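Local coordinates for protein putative glycoside hydrolase (Bacteroides ovatus, PDB 4ONZ) that is a putative glycoside hydrolase of unproven function, with sheets consistent with the five-bladed beta-propeller of its structural clan, at residues L162-A167 against W220-D225; C177-I182 against L245-P250; E229-I234 against D292-L297. All coordinates share one frame; numbering follows the deposited sequence. Where two conformers were deposited one is given.

How the contacts relate
Contact 2 (177-182 with 245-250) lies nearest the middle of the chain, its centre about 6 Å from the chain's centre. There the side chain of E247 comes within about 4 Å of an unidentified ligand, probably from the crystallisation liquor, which only suggests a pocket. Contacts 1 and 3 are centred about 19 Å out, on the same side, and about 15 Å from each other. A probable hydrogen bond, V223 O to M231 N at 3.0 Å, joins them. Contact 1 reaches inward through F164 CE2, 3.9 Å from C177 SG of contact 2. Contact 3 meets contact 2 where T246 OG1 packs 3.9 Å from I234 O. All three reach one sheet.

Contact 1 of 3, residues L162-A167 against W220-D225; sequences LAFDKA and WYPVLD
F164 sets CG anti to its own carbonyl carbon, beside its backbone N (chi1 -52°), and the end of the side chain reaches P222 and W220; Y221 makes the same choice (chi1 -69°), and its ring comes to lie against A167. P222 CG stands almost over the centre of the F164 ring, 3.7 Å from the centroid, a CH-pi contact on one face. The edge of the same ring takes the backbone: W220 O lies near the ring plane, 3.4 Å from F164 CD1, while F164 CE1 packs on W220 CB. A second CH-pi contact has the roles reversed: A167 CB sits over a face of Y221, 3.8 Å from the centroid and shifted toward the CD2-CE2 side. At the far end of that ring the aliphatic part of K166 passes the phenol oxygen, CD being 3.3 Å from Y221 OH. The two backbones are tied directly, W220 N donating to A163 O at 2.8 Å with an N-H...O angle of 161°. A water gives a second link: it accepts from A167 N at 2.8 Å and donates to W220 O, although other acceptors also lie within its reach. A type I turn runs from L162 to D165 and carries A163 and F164; A167 follows it. A163 pairs with L146 of strand 144-151, and F164 meets W204 ring to ring. The loop after strand 158-162, outermost in its four-stranded antiparallel sheet, thus meets strand 221-222, which pairs with 210-214, consistent with neighbouring blades of a beta-propeller.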
loop_
_atom_site.group_PDB
_atom_site.type_symbol
_atom_site.label_atom_id
_atom_site.label_comp_id
_atom_site.label_asym_id
_atom_site.label_seq_id
_atom_site.Cartn_x
_atom_site.Cartn_y
_atom_site.Cartn_z
ATOM N N LEU A 162 -15.722 6.375 -3.220
ATOM C CA LEU A 162 -14.521 7.135 -2.852
ATOM C C LEU A 162 -14.421 7.378 -1.358
ATOM O O LEU A 162 -15.413 7.657 -0.703
ATOM C CB LEU A 162 -14.501 8.478 -3.583
ATOM C CG LEU A 162 -14.569 8.356 -5.101
ATOM C CD1 LEU A 162 -14.523 9.741 -5.718
ATOM C CD2 LEU A 162 -13.438 7.477 -5.624
ATOM N N ALA A 163 -13.202 7.282 -0.831
ATOM C CA ALA A 163 -12.955 7.535 0.583
ATOM C C ALA A 163 -13.386 8.946 1.011
ATOM O O ALA A 163 -13.856 9.138 2.131
ATOM C CB ALA A 163 -11.493 7.324 0.881
ATOM N N PHE A 164 -13.243 9.928 0.122
ATOM C CA PHE A 164 -13.575 11.314 0.457
ATOM C C PHE A 164 -14.817 11.824 -0.257
ATOM O O PHE A 164 -14.945 13.022 -0.493
ATOM C CB PHE A 164 -12.379 12.242 0.152
ATOM C CG PHE A 164 -11.069 11.787 0.767
ATOM C CD1 PHE A 164 -11.032 11.222 2.035
ATOM C CD2 PHE A 164 -9.863 11.991 0.107
ATOM C CE1 PHE A 164 -9.835 10.820 2.609
ATOM C CE2 PHE A 164 -8.656 11.596 0.679
ATOM C CZ PHE A 164 -8.641 11.015 1.934
ATOM N N ASP A 165 -15.736 10.928 -0.605
ATOM C CA ASP A 165 -16.942 11.352 -1.319
ATOM C C ASP A 165 -17.828 12.271 -0.485
ATOM O O ASP A 165 -18.322 13.289 -0.977
ATOM C CB ASP A 165 -17.801 10.159 -1.745
ATOM C CG ASP A 165 -18.950 10.576 -2.681
ATOM O OD1 ASP A 165 -18.670 11.185 -3.734
ATOM O OD2 ASP A 165 -20.126 10.295 -2.368
ATOM N N LYS A 166 -18.015 11.908 0.776
ATOM C CA LYS A 166 -18.978 12.584 1.659
ATOM C C LYS A 166 -18.445 13.816 2.392
ATOM O O LYS A 166 -19.074 14.874 2.405
ATOM C CB LYS A 166 -19.450 11.551 2.686
ATOM C CG LYS A 166 -20.605 11.935 3.604
ATOM C CD LYS A 166 -20.681 10.930 4.752
ATOM C CE LYS A 166 -21.758 11.248 5.782
ATOM N NZ LYS A 166 -23.105 10.808 5.344
ATOM N N ALA A 167 -17.281 13.671 3.001
ATOM C CA ALA A 167 -16.715 14.722 3.859
ATOM C C ALA A 167 -16.789 16.167 3.329
ATOM O O ALA A 167 -16.452 16.461 2.177
ATOM C CB ALA A 167 -15.281 14.372 4.229
ATOM N N TRP A 220 -14.212 8.726 4.878
ATOM C CA TRP A 220 -13.048 9.300 5.535
ATOM C C TRP A 220 -13.050 10.818 5.468
ATOM O O TRP A 220 -13.457 11.413 4.456
ATOM C CB TRP A 220 -11.763 8.735 4.916
ATOM C CG TRP A 220 -11.563 7.277 5.208
ATOM C CD1 TRP A 220 -12.054 6.231 4.497
ATOM C CD2 TRP A 220 -10.852 6.712 6.317
ATOM N NE1 TRP A 220 -11.667 5.047 5.073
ATOM C CE2 TRP A 220 -10.930 5.317 6.195
ATOM C CE3 TRP A 220 -10.145 7.258 7.397
ATOM C CZ2 TRP A 220 -10.343 4.447 7.116
ATOM C CZ3 TRP A 220 -9.552 6.397 8.309
ATOM C CH2 TRP A 220 -9.644 5.004 8.156
ATOM N N TYR A 221 -12.547 11.424 6.542
ATOM C CA TYR A 221 -12.521 12.876 6.727
ATOM C C TYR A 221 -11.082 13.373 6.817
ATOM O O TYR A 221 -10.439 13.189 7.844
ATOM C CB TYR A 221 -13.312 13.237 7.997
ATOM C CG TYR A 221 -14.792 12.994 7.811
ATOM C CD1 TYR A 221 -15.308 11.708 7.829
ATOM C CD2 TYR A 221 -15.667 14.050 7.566
ATOM C CE1 TYR A 221 -16.656 11.475 7.619
ATOM C CE2 TYR A 221 -17.017 13.828 7.362
ATOM C CZ TYR A 221 -17.507 12.538 7.397
ATOM O OH TYR A 221 -18.846 12.294 7.189
ATOM N N PRO A 222 -10.573 13.999 5.735
ATOM C CA PRO A 222 -9.198 14.474 5.750
ATOM C C PRO A 222 -8.986 15.490 6.868
ATOM O O PRO A 222 -9.878 16.301 7.152
ATOM C CB PRO A 222 -9.026 15.113 4.378
ATOM C CG PRO A 222 -10.037 14.439 3.506
ATOM C CD PRO A 222 -11.198 14.147 4.406
ATOM N N VAL A 223 -7.828 15.439 7.509
ATOM C CA VAL A 223 -7.550 16.343 8.613
ATOM C C VAL A 223 -7.101 17.676 8.038
ATOM O O VAL A 223 -6.186 17.729 7.208
ATOM C CB VAL A 223 -6.513 15.774 9.596
ATOM C CG1 VAL A 223 -6.252 16.754 10.741
ATOM C CG2 VAL A 223 -7.007 14.445 10.155
ATOM N N LEU A 224 -7.772 18.735 8.489
ATOM C CA LEU A 224 -7.533 20.102 8.039
ATOM C C LEU A 224 -6.819 20.918 9.111
ATOM O O LEU A 224 -7.004 20.675 10.302
ATOM C CB LEU A 224 -8.870 20.773 7.729
ATOM C CG LEU A 224 -9.738 20.084 6.677
ATOM C CD1 LEU A 224 -11.085 20.774 6.552
ATOM C CD2 LEU A 224 -9.032 20.048 5.335
ATOM N N ASP A 225 -6.008 21.879 8.679
ATOM C CA ASP A 225 -5.270 22.752 9.608
ATOM C C ASP A 225 -6.056 24.058 9.863
ATOM O O ASP A 225 -7.192 24.214 9.392
ATOM C CB ASP A 225 -3.843 23.026 9.094
ATOM C CG ASP A 225 -3.810 23.844 7.797
ATOM O OD1 ASP A 225 -4.817 24.503 7.447
ATOM O OD2 ASP A 225 -2.755 23.829 7.134
HETATM O O HOH W 1 -15.953 11.209 3.150
#

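Contact 2 of 3, residues C177-I182 against L245-P250; sequences CKSGSI and LTECGP
S179 and E247 form the tight end of this contact: S179 OG donates to E247 OE2 at 2.6 Å, meeting the anti lone pair, the one turned away from the other carboxylate oxygen. E247 has CG anti to its backbone N (chi1 -176°) and an extended chain beyond, which brings the carboxylate across to the serine. Packing is also close at S181, whose OG lies 3.1 Å from C248 CB. S181 OG lies 3.0 Å from both G249 O and P250 O, and its one proton could serve either. C248 CB lies against both serines, 3.4 Å from S179 O. The looser side is that of K178, which is partly exposed: its CD passes 3.5 Å from E247 OE2, but K178 NZ stays 5.2 Å from that oxygen, not in contact. R123 takes both C248 O and G249 O from outside. Strands 180-187 and 245-255 pair in parallel, the touching parts diverging by 44°, close to the chain's centre and to an unknown ligand near E247, an arrangement consistent with neighbouring innermost strands around the axis of a beta-propeller.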
loop_
_atom_site.group_PDB
_atom_site.type_symbol
_atom_site.label_atom_id
_atom_site.label_comp_id
_atom_site.label_asym_id
_atom_site.label_seq_id
_atom_site.Cartn_x
_atom_site.Cartn_y
_atom_site.Cartn_z
ATOM N N CYS A 177 -5.836 11.752 -5.515
ATOM C CA CYS A 177 -5.247 11.219 -4.294
ATOM C C CYS A 177 -5.129 9.702 -4.354
ATOM O O CYS A 177 -5.835 9.031 -5.114
ATOM C CB CYS A 177 -6.050 11.647 -3.056
ATOM S SG CYS A 177 -7.804 11.209 -3.072
ATOM N N LYS A 178 -4.215 9.178 -3.548
ATOM C CA LYS A 178 -3.933 7.751 -3.512
ATOM C C LYS A 178 -3.136 7.390 -2.263
ATOM O O LYS A 178 -2.713 8.279 -1.519
ATOM C CB LYS A 178 -3.125 7.348 -4.746
ATOM C CG LYS A 178 -1.825 8.111 -4.919
ATOM C CD LYS A 178 -1.017 7.666 -6.128
ATOM C CE LYS A 178 -1.756 7.841 -7.440
ATOM N NZ LYS A 178 -0.866 7.451 -8.563
ATOM N N SER A 179 -2.979 6.082 -2.050
ATOM C CA SER A 179 -2.137 5.511 -0.999
ATOM C C SER A 179 -2.616 5.756 0.431
ATOM O O SER A 179 -2.139 6.677 1.114
ATOM C CB SER A 179 -0.700 5.990 -1.192
ATOM O OG SER A 179 -0.309 5.844 -2.560
ATOM N N GLY A 180 -3.542 4.913 0.879
ATOM C CA GLY A 180 -4.116 5.013 2.227
ATOM C C GLY A 180 -3.605 3.947 3.182
ATOM O O GLY A 180 -3.788 2.762 2.926
ATOM N N SER A 181 -2.982 4.375 4.283
ATOM C CA SER A 181 -2.412 3.463 5.288
ATOM C C SER A 181 -3.131 3.528 6.641
ATOM O O SER A 181 -2.839 4.386 7.495
ATOM C CB SER A 181 -0.933 3.766 5.487
ATOM O OG SER A 181 -0.245 3.601 4.276
ATOM N N ILE A 182 -4.061 2.602 6.837
ATOM C CA ILE A 182 -4.847 2.545 8.063
ATOM C C ILE A 182 -3.945 2.154 9.237
ATOM O O ILE A 182 -2.980 1.416 9.049
ATOM C CB ILE A 182 -6.011 1.551 7.921
ATOM C CG1 ILE A 182 -6.946 2.006 6.801
ATOM C CG2 ILE A 182 -6.775 1.443 9.228
ATOM C CD1 ILE A 182 -8.039 1.017 6.473
ATOM N N LEU A 245 8.733 12.677 -3.687
ATOM C CA LEU A 245 7.491 12.210 -3.094
ATOM C C LEU A 245 7.748 11.563 -1.754
ATOM O O LEU A 245 8.839 11.041 -1.511
ATOM C CB LEU A 245 6.856 11.133 -3.970
ATOM C CG LEU A 245 6.449 11.451 -5.399
ATOM C CD1 LEU A 245 5.957 10.184 -6.068
ATOM C CD2 LEU A 245 5.382 12.541 -5.430
ATOM N N THR A 246 6.715 11.586 -0.914
ATOM C CA THR A 246 6.692 10.908 0.395
ATOM C C THR A 246 5.347 10.222 0.392
ATOM O O THR A 246 4.337 10.815 0.785
ATOM C CB THR A 246 6.761 11.872 1.602
ATOM O OG1 THR A 246 5.743 12.864 1.483
ATOM C CG2 THR A 246 8.124 12.554 1.699
ATOM N N GLU A 247 5.343 8.970 -0.054
ATOM C CA GLU A 247 4.115 8.230 -0.295
ATOM C C GLU A 247 3.877 7.070 0.671
ATOM O O GLU A 247 4.767 6.262 0.926
ATOM C CB GLU A 247 4.132 7.730 -1.746
ATOM C CG GLU A 247 2.856 7.018 -2.177
ATOM C CD GLU A 247 2.743 6.826 -3.676
ATOM O OE1 GLU A 247 3.753 6.965 -4.397
ATOM O OE2 GLU A 247 1.622 6.531 -4.140
ATOM N N CYS A 248 2.649 6.966 1.177
ATOM C CA CYS A 248 2.324 5.926 2.135
ATOM C C CYS A 248 2.611 4.536 1.586
ATOM O O CYS A 248 2.374 4.247 0.417
ATOM C CB CYS A 248 0.870 6.026 2.608
ATOM S SG CYS A 248 0.564 7.439 3.672
ATOM N N GLY A 249 3.143 3.691 2.462
ATOM C CA GLY A 249 3.452 2.312 2.134
ATOM C C GLY A 249 2.333 1.446 2.673
ATOM O O GLY A 249 1.161 1.736 2.432
ATOM N N PRO A 250 2.679 0.370 3.398
ATOM C CA PRO A 250 1.668 -0.490 4.014
ATOM C C PRO A 250 0.969 0.219 5.171
ATOM O O PRO A 250 1.342 1.347 5.528
ATOM C CB PRO A 250 2.473 -1.701 4.523
ATOM C CG PRO A 250 3.885 -1.258 4.563
ATOM C CD PRO A 250 4.051 -0.048 3.711
#

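Contact 3 of 3, residues E229-I234 against D292-L297; sequences ELMKII and DPYKVL
M231, here a selenomethionine, turns its selenium-bound methyl toward the Y294 ring in the conformer given, a Met-aromatic contact in which the two side chains cross at about a right angle. M231 SE is 5.3 Å from the centroid of the Y294 ring, oblique to it. CE approaches CD1 and CG of Y294 more closely than SE does, but two conformers of M231 were deposited, so this methyl position is doubtful in detail. The chain leaves the backbone with CG anti to N and is straight until chi3 (75°), where, in this conformer, the bend puts CE toward Y294. I233 reaches the same ring from another direction: its CD1 lies at the edge, near the ring plane, 4.3 Å from Y294 CD1. The tyrosine is carried by a type I turn from D292 to K295, closed by K295 N to D292 O at 3.0 Å. An Asx turn overlaps it, Y294 N donating to D292 OD1 at 3.3 Å, the donor standing 39° out of the carboxylate plane. The turn leads into strand 296-299, the last in a run of antiparallel strands from 245-255 through 258-266 and 281-288, as expected for the outer edge of a propeller blade. V296 extends the apolar patch: its CG2 meets I233 CG2 at 3.7 Å and, with the side chains at about a right angle, I234 CG2 at 4.0 Å. A211 of strand 210-214 touches both I233 and Y294, L286 of strand 281-288 touches both I234 and V296, and P293 O accepts a hydrogen bond from Y203 OH.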
loop_
_atom_site.group_PDB
_atom_site.type_symbol
_atom_site.label_atom_id
_atom_site.label_comp_id
_atom_site.label_asym_id
_atom_site.label_seq_id
_atom_site.Cartn_x
_atom_site.Cartn_y
_atom_site.Cartn_z
ATOM N N GLU A 229 -6.858 24.082 5.290
ATOM C CA GLU A 229 -6.168 23.360 4.224
ATOM C C GLU A 229 -5.774 21.973 4.710
ATOM O O GLU A 229 -5.669 21.743 5.907
ATOM C CB GLU A 229 -4.898 24.109 3.811
ATOM C CG GLU A 229 -5.159 25.444 3.130
ATOM C CD GLU A 229 -3.884 26.144 2.708
ATOM O OE1 GLU A 229 -3.023 26.377 3.572
ATOM O OE2 GLU A 229 -3.751 26.488 1.513
ATOM N N LEU A 230 -5.539 21.055 3.774
ATOM C CA LEU A 230 -5.077 19.710 4.135
ATOM C C LEU A 230 -3.805 19.844 4.955
ATOM O O LEU A 230 -2.855 20.514 4.531
ATOM C CB LEU A 230 -4.792 18.887 2.883
ATOM C CG LEU A 230 -5.997 18.571 2.004
ATOM C CD1 LEU A 230 -5.552 18.018 0.656
ATOM C CD2 LEU A 230 -6.916 17.605 2.737
HETATM N N MSE A 231 -3.776 19.198 6.117
HETATM C CA MSE A 231 -2.621 19.268 6.997
HETATM C C MSE A 231 -1.562 18.269 6.612
HETATM O O MSE A 231 -1.795 17.058 6.664
HETATM C CB MSE A 231 -3.057 18.966 8.426
HETATM C CG MSE A 231 -1.850 19.081 9.349
HETATM SE SE MSE A 231 -2.398 18.816 11.212
HETATM C CE MSE A 231 -2.636 16.876 11.105
ATOM N N LYS A 232 -0.377 18.763 6.252
ATOM C CA LYS A 232 0.738 17.891 5.880
ATOM C C LYS A 232 1.542 17.537 7.118
ATOM O O LYS A 232 1.933 18.420 7.886
ATOM C CB LYS A 232 1.660 18.567 4.870
ATOM C CG LYS A 232 1.000 18.896 3.552
ATOM C CD LYS A 232 1.941 19.652 2.638
ATOM C CE LYS A 232 1.243 19.960 1.329
ATOM N NZ LYS A 232 2.138 20.635 0.357
ATOM N N ILE A 233 1.787 16.245 7.300
ATOM C CA ILE A 233 2.580 15.744 8.409
ATOM C C ILE A 233 4.060 15.778 8.037
ATOM O O ILE A 233 4.883 16.211 8.834
ATOM C CB ILE A 233 2.125 14.336 8.804
ATOM C CG1 ILE A 233 0.655 14.415 9.246
ATOM C CG2 ILE A 233 3.011 13.797 9.916
ATOM C CD1 ILE A 233 0.048 13.090 9.641
ATOM N N ILE A 234 4.388 15.257 6.854
ATOM C CA ILE A 234 5.722 15.397 6.270
ATOM C C ILE A 234 5.567 15.639 4.779
ATOM O O ILE A 234 4.486 15.432 4.205
ATOM C CB ILE A 234 6.667 14.201 6.493
ATOM C CG1 ILE A 234 6.086 12.902 5.916
ATOM C CG2 ILE A 234 6.995 14.071 7.974
ATOM C CD1 ILE A 234 7.136 11.832 5.737
ATOM N N ASP A 292 -0.444 11.284 20.026
ATOM C CA ASP A 292 -0.739 12.337 19.044
ATOM C C ASP A 292 -0.193 11.892 17.679
ATOM O O ASP A 292 0.959 12.191 17.349
ATOM C CB ASP A 292 -0.119 13.675 19.476
ATOM C CG ASP A 292 -0.515 14.835 18.563
ATOM O OD1 ASP A 292 -1.099 14.596 17.486
ATOM O OD2 ASP A 292 -0.248 15.998 18.926
ATOM N N PRO A 293 -1.031 11.219 16.857
ATOM C CA PRO A 293 -0.545 10.651 15.598
ATOM C C PRO A 293 -0.134 11.649 14.513
ATOM O O PRO A 293 0.344 11.225 13.467
ATOM C CB PRO A 293 -1.718 9.779 15.129
ATOM C CG PRO A 293 -2.919 10.416 15.719
ATOM C CD PRO A 293 -2.495 11.104 16.987
ATOM N N TYR A 294 -0.304 12.946 14.762
ATOM C CA TYR A 294 0.109 13.982 13.820
ATOM C C TYR A 294 1.509 14.485 14.171
ATOM O O TYR A 294 2.136 15.209 13.389
ATOM C CB TYR A 294 -0.868 15.160 13.863
ATOM C CG TYR A 294 -2.312 14.744 13.793
ATOM C CD1 TYR A 294 -2.800 14.068 12.687
ATOM C CD2 TYR A 294 -3.198 15.024 14.835
ATOM C CE1 TYR A 294 -4.125 13.682 12.609
ATOM C CE2 TYR A 294 -4.526 14.627 14.771
ATOM C CZ TYR A 294 -4.985 13.961 13.650
ATOM O OH TYR A 294 -6.299 13.563 13.559
ATOM N N LYS A 295 1.997 14.092 15.344
ATOM C CA LYS A 295 3.281 14.567 15.859
ATOM C C LYS A 295 4.414 13.606 15.520
ATOM O O LYS A 295 4.442 12.461 15.982
ATOM C CB LYS A 295 3.173 14.772 17.374
ATOM C CG LYS A 295 4.427 15.255 18.084
ATOM C CD LYS A 295 4.191 15.228 19.590
ATOM C CE LYS A 295 5.437 15.583 20.383
ATOM N NZ LYS A 295 5.800 17.018 20.253
ATOM N N VAL A 296 5.353 14.096 14.712
ATOM C CA VAL A 296 6.512 13.321 14.287
ATOM C C VAL A 296 7.555 13.307 15.400
ATOM O O VAL A 296 7.887 14.355 15.949
ATOM C CB VAL A 296 7.142 13.929 13.011
ATOM C CG1 VAL A 296 8.447 13.225 12.644
ATOM C CG2 VAL A 296 6.147 13.872 11.861
ATOM N N LEU A 297 8.039 12.117 15.745
ATOM C CA LEU A 297 9.082 11.960 16.760
ATOM C C LEU A 297 10.424 11.750 16.093
ATOM O O LEU A 297 11.432 12.245 16.579
ATOM C CB LEU A 297 8.803 10.769 17.682
ATOM C CG LEU A 297 7.542 10.828 18.539
ATOM C CD1 LEU A 297 7.487 9.613 19.451
ATOM C CD2 LEU A 297 7.480 12.116 19.342
#